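Local coordinates for protein A52 (PDB 2VVW) that suppresses host innate immunity as a Bcl-2-like viral protein, associating with IRAK2 to inhibit NF-kappaB signalling and with TRAF6 to activate p38, at residues Leu25-Met30 and Trp122-Leu126; Asp54-Phe59 and Ile100-Leu105. The contacts are given in a common frame with arbitrary orientation. Residues are numbered along the deposited sequence.

Contact 1: Leu25-Met30 and Trp122-Leu126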
# COMPACT_ATOMS: atom_id res chain seq x y z
N LEU A 25 -9.20 -3.96 5.14
CA LEU A 25 -9.61 -2.62 4.80
C LEU A 25 -8.41 -1.72 4.43
O LEU A 25 -8.52 -0.92 3.51
CB LEU A 25 -10.46 -1.98 5.91
CG LEU A 25 -11.82 -2.63 6.21
CD1 LEU A 25 -12.44 -2.02 7.44
CD2 LEU A 25 -12.74 -2.49 5.03
N GLU A 26 -7.28 -1.88 5.11
CA GLU A 26 -6.05 -1.15 4.74
C GLU A 26 -5.71 -1.41 3.29
O GLU A 26 -5.47 -0.48 2.54
CB GLU A 26 -4.85 -1.54 5.60
CG GLU A 26 -4.82 -1.01 7.01
CD GLU A 26 -3.54 -1.41 7.78
OE1 GLU A 26 -2.86 -0.50 8.32
OE2 GLU A 26 -3.22 -2.62 7.84
N GLU A 27 -5.68 -2.69 2.90
CA GLU A 27 -5.31 -3.07 1.54
C GLU A 27 -6.36 -2.64 0.54
O GLU A 27 -6.03 -2.25 -0.58
CB GLU A 27 -5.04 -4.57 1.45
CG GLU A 27 -3.77 -4.98 2.18
CD GLU A 27 -3.14 -6.28 1.72
OE1 GLU A 27 -3.63 -6.92 0.75
OE2 GLU A 27 -2.12 -6.65 2.35
N TYR A 28 -7.64 -2.72 0.93
CA TYR A 28 -8.74 -2.25 0.08
C TYR A 28 -8.60 -0.76 -0.28
O TYR A 28 -8.64 -0.36 -1.44
CB TYR A 28 -10.07 -2.49 0.79
CG TYR A 28 -11.26 -2.00 0.02
CD1 TYR A 28 -11.68 -2.66 -1.15
CD2 TYR A 28 -11.96 -0.87 0.43
CE1 TYR A 28 -12.76 -2.22 -1.87
CE2 TYR A 28 -13.06 -0.42 -0.29
CZ TYR A 28 -13.46 -1.10 -1.44
OH TYR A 28 -14.54 -0.67 -2.16
N PHE A 29 -8.42 0.06 0.74
CA PHE A 29 -8.22 1.48 0.50
C PHE A 29 -6.92 1.81 -0.23
O PHE A 29 -6.90 2.69 -1.09
CB PHE A 29 -8.38 2.28 1.79
CG PHE A 29 -9.79 2.28 2.30
CD1 PHE A 29 -10.82 2.77 1.52
CD2 PHE A 29 -10.09 1.78 3.54
CE1 PHE A 29 -12.13 2.77 2.00
CE2 PHE A 29 -11.39 1.77 4.01
CZ PHE A 29 -12.40 2.26 3.24
N MET A 30 -5.86 1.05 0.05
CA MET A 30 -4.59 1.23 -0.66
C MET A 30 -4.79 0.93 -2.13
O MET A 30 -4.46 1.74 -2.97
CB MET A 30 -3.54 0.29 -0.08
CG MET A 30 -2.23 0.24 -0.81
SD MET A 30 -1.19 -1.07 -0.13
CE MET A 30 -1.97 -2.56 -0.84
N TRP A 122 -5.33 8.63 0.70
CA TRP A 122 -5.96 7.35 1.04
C TRP A 122 -5.71 7.01 2.50
O TRP A 122 -6.54 6.40 3.14
CB TRP A 122 -5.48 6.22 0.12
CG TRP A 122 -4.09 5.71 0.38
CD1 TRP A 122 -2.92 6.20 -0.14
CD2 TRP A 122 -3.73 4.60 1.20
NE1 TRP A 122 -1.85 5.48 0.32
CE2 TRP A 122 -2.31 4.49 1.14
CE3 TRP A 122 -4.44 3.71 2.00
CZ2 TRP A 122 -1.61 3.52 1.86
CZ3 TRP A 122 -3.74 2.75 2.72
CH2 TRP A 122 -2.33 2.66 2.63
N LYS A 123 -4.56 7.42 3.03
CA LYS A 123 -4.26 7.18 4.46
C LYS A 123 -5.33 7.74 5.40
O LYS A 123 -5.52 7.24 6.53
CB LYS A 123 -2.92 7.78 4.81
CG LYS A 123 -1.71 7.18 4.09
CD LYS A 123 -1.37 5.79 4.57
CE LYS A 123 0.07 5.40 4.18
NZ LYS A 123 1.13 6.35 4.66
N TYR A 124 -6.01 8.80 4.98
CA TYR A 124 -7.06 9.40 5.81
C TYR A 124 -8.29 8.49 5.95
O TYR A 124 -9.02 8.60 6.93
CB TYR A 124 -7.48 10.78 5.26
CG TYR A 124 -6.49 11.84 5.60
CD1 TYR A 124 -6.65 12.60 6.76
CD2 TYR A 124 -5.37 12.07 4.81
CE1 TYR A 124 -5.74 13.58 7.10
CE2 TYR A 124 -4.44 13.05 5.14
CZ TYR A 124 -4.64 13.81 6.29
OH TYR A 124 -3.73 14.78 6.64
N CYS A 125 -8.53 7.62 4.96
CA CYS A 125 -9.57 6.59 5.09
C CYS A 125 -9.31 5.73 6.32
O CYS A 125 -10.24 5.40 7.05
CB CYS A 125 -9.64 5.72 3.86
SG CYS A 125 -9.97 6.65 2.36
N LEU A 126 -8.06 5.37 6.57
CA LEU A 126 -7.73 4.53 7.72
C LEU A 126 -7.96 5.29 9.00
O LEU A 126 -8.47 4.72 9.99
CB LEU A 126 -6.28 4.03 7.70
CG LEU A 126 -5.73 3.50 6.37
CD1 LEU A 126 -4.23 3.12 6.48
CD2 LEU A 126 -6.56 2.35 5.89
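Two segments can pack without a hydrogen bond between them, as residues 25-30 and 122-126 illustrate. CH-pi contacts run in both directions. Cys125 CB sits over the face of the Phe29 ring, 3.9 Å from its centroid, while Met30 CA lies over the six-membered ring of Trp122, also 3.9 Å from the centroid. Sulfur adds to both pairs: Cys125 SG stands obliquely 4.5 Å from the Phe29 centroid, and Met30 SD makes a longer, oblique Met-aromatic approach to Trp122. Apolar contacts fill in around the rings. Leu126 CD2 reaches Glu26 CA at 3.7 Å, and Met30 CB meets Trp122 CZ3 at 3.7 Å. The polar end of Trp122 looks elsewhere: NE1 is hydrogen-bonded to Tyr31 OH of the second subunit, whose Met30 also packs on both Met30 and Trp122. Cohesion within this buried seam therefore rests on shape and aromatic surface, while the indole serves core and subunit interface together.

Contact 2: Asp54-Phe59 and Ile100-Leu105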
# COMPACT_ATOMS: atom_id res chain seq x y z
N ASP A 54 -24.72 1.53 0.04
CA ASP A 54 -25.11 1.91 1.40
C ASP A 54 -24.72 3.36 1.71
O ASP A 54 -25.51 4.12 2.29
CB ASP A 54 -24.45 0.99 2.45
CG ASP A 54 -24.79 -0.47 2.24
OD1 ASP A 54 -25.35 -1.10 3.17
OD2 ASP A 54 -24.51 -1.00 1.14
N ALA A 55 -23.50 3.72 1.32
CA ALA A 55 -22.95 5.05 1.52
C ALA A 55 -23.78 6.13 0.84
O ALA A 55 -24.07 7.16 1.45
CB ALA A 55 -21.51 5.12 0.97
N GLU A 56 -24.14 5.90 -0.41
CA GLU A 56 -24.88 6.89 -1.18
C GLU A 56 -26.29 7.07 -0.61
O GLU A 56 -26.80 8.19 -0.55
CB GLU A 56 -24.94 6.49 -2.66
CG GLU A 56 -25.64 7.55 -3.55
CD GLU A 56 -25.81 7.12 -5.01
OE1 GLU A 56 -25.14 6.15 -5.44
OE2 GLU A 56 -26.62 7.75 -5.73
N GLU A 57 -26.90 5.97 -0.18
CA GLU A 57 -28.22 6.03 0.43
C GLU A 57 -28.17 6.76 1.76
O GLU A 57 -29.05 7.56 2.05
CB GLU A 57 -28.79 4.62 0.62
N GLN A 58 -27.14 6.51 2.56
CA GLN A 58 -27.10 7.09 3.90
C GLN A 58 -26.54 8.51 3.93
O GLN A 58 -27.02 9.34 4.69
CB GLN A 58 -26.31 6.20 4.85
CG GLN A 58 -26.23 6.77 6.28
CD GLN A 58 -25.91 5.72 7.34
OE1 GLN A 58 -25.80 4.53 7.06
NE2 GLN A 58 -25.74 6.18 8.58
N PHE A 59 -25.51 8.78 3.13
CA PHE A 59 -24.75 10.03 3.23
C PHE A 59 -24.89 10.97 2.03
O PHE A 59 -24.52 12.13 2.12
CB PHE A 59 -23.27 9.72 3.47
CG PHE A 59 -23.01 8.98 4.74
CD1 PHE A 59 -23.30 9.57 5.96
CD2 PHE A 59 -22.48 7.69 4.73
CE1 PHE A 59 -23.05 8.88 7.15
CE2 PHE A 59 -22.23 7.02 5.90
CZ PHE A 59 -22.51 7.61 7.12
N ILE A 100 -20.76 0.02 7.89
CA ILE A 100 -20.68 -0.43 6.50
C ILE A 100 -20.83 0.76 5.53
O ILE A 100 -20.06 0.91 4.59
CB ILE A 100 -21.75 -1.50 6.22
CG1 ILE A 100 -21.35 -2.82 6.92
CG2 ILE A 100 -21.95 -1.69 4.72
CD1 ILE A 100 -22.46 -3.89 6.98
N SER A 101 -21.83 1.61 5.76
CA SER A 101 -22.03 2.78 4.89
C SER A 101 -20.80 3.69 4.92
O SER A 101 -20.39 4.26 3.92
CB SER A 101 -23.26 3.60 5.32
OG SER A 101 -24.48 2.89 5.16
N MET A 102 -20.22 3.82 6.10
CA MET A 102 -19.05 4.65 6.28
C MET A 102 -17.85 4.11 5.50
O MET A 102 -17.08 4.89 4.94
CB MET A 102 -18.77 4.79 7.76
CG MET A 102 -17.65 5.72 8.07
SD MET A 102 -16.14 4.76 8.24
CE MET A 102 -14.96 6.13 8.31
N ILE A 103 -17.71 2.78 5.43
CA ILE A 103 -16.63 2.19 4.64
C ILE A 103 -16.86 2.52 3.17
O ILE A 103 -15.94 2.93 2.47
CB ILE A 103 -16.54 0.66 4.85
CG1 ILE A 103 -15.92 0.33 6.21
CG2 ILE A 103 -15.72 -0.00 3.76
CD1 ILE A 103 -16.16 -1.14 6.66
N GLY A 104 -18.10 2.40 2.72
CA GLY A 104 -18.43 2.78 1.35
C GLY A 104 -18.19 4.25 1.04
O GLY A 104 -17.84 4.59 -0.08
N LEU A 105 -18.38 5.11 2.04
CA LEU A 105 -18.17 6.54 1.91
C LEU A 105 -16.68 6.83 1.72
O LEU A 105 -16.30 7.58 0.84
CB LEU A 105 -18.69 7.26 3.16
CG LEU A 105 -18.46 8.77 3.27
CD1 LEU A 105 -19.42 9.53 2.37
CD2 LEU A 105 -18.59 9.22 4.73
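Small residues at a crossing point allow two helices to come close, and segment 100-105 demonstrates it against segment 54-59. Ile100 begins the contact, its CG2 lying 3.8 Å from Asp54 OD1. Ser101 comes next and is central: as a knob it enters a hole formed by Asp54, Ala55, Gln58 and Phe59, and its CA is 4.2 Å from that of Ala55. Its OG lies 2.8 Å from Gln58 OE1, within hydrogen-bonding distance, but Tyr97 O competes for the same proton; Gln58 NE2 turns to Asp98. The CA-to-CB bond of Met102 points away from segment 54-59 and its side chain packs on helix 123-132, yet its backbone N meets the edge of the Phe59 ring, 3.8 Å from CE2. At Gly104 the absence of a side chain lets Ala55 CB approach Gly104 C to 3.4 Å; an ideal CB there would fall only 3.1 Å from Ala55 CB. Leu105 closes the series, with CD2 over one face of the Phe59 ring and CD1 4.0 Å from Phe59 CB. The axes of these short segments pass 7.6 Å apart at -103°, a close, nearly perpendicular crossing against the central helix 96-115 of a Bcl-2-like helical bundle.

From the N terminus, the chain enters contact 1 through helix 21-35, then reaches helix 51-59, the first side of contact 2. Contact 2 closes a loop when helix 96-115 arrives, with 40 residues between its segments. The next helix, 123-132, returns to helix 21-35 and closes contact 1 around 91 intervening residues, so the smaller loop is nested inside the larger. Although their centres are about 15 Å apart, the contacts touch: Phe29 CZ packs 3.7 Å from Ile103 O, and Leu25 CD1 lies 3.9 Å from Ile103 CD1. Helix 96-115 thus joins the two contacts, linking four helices within one Bcl-2-like domain.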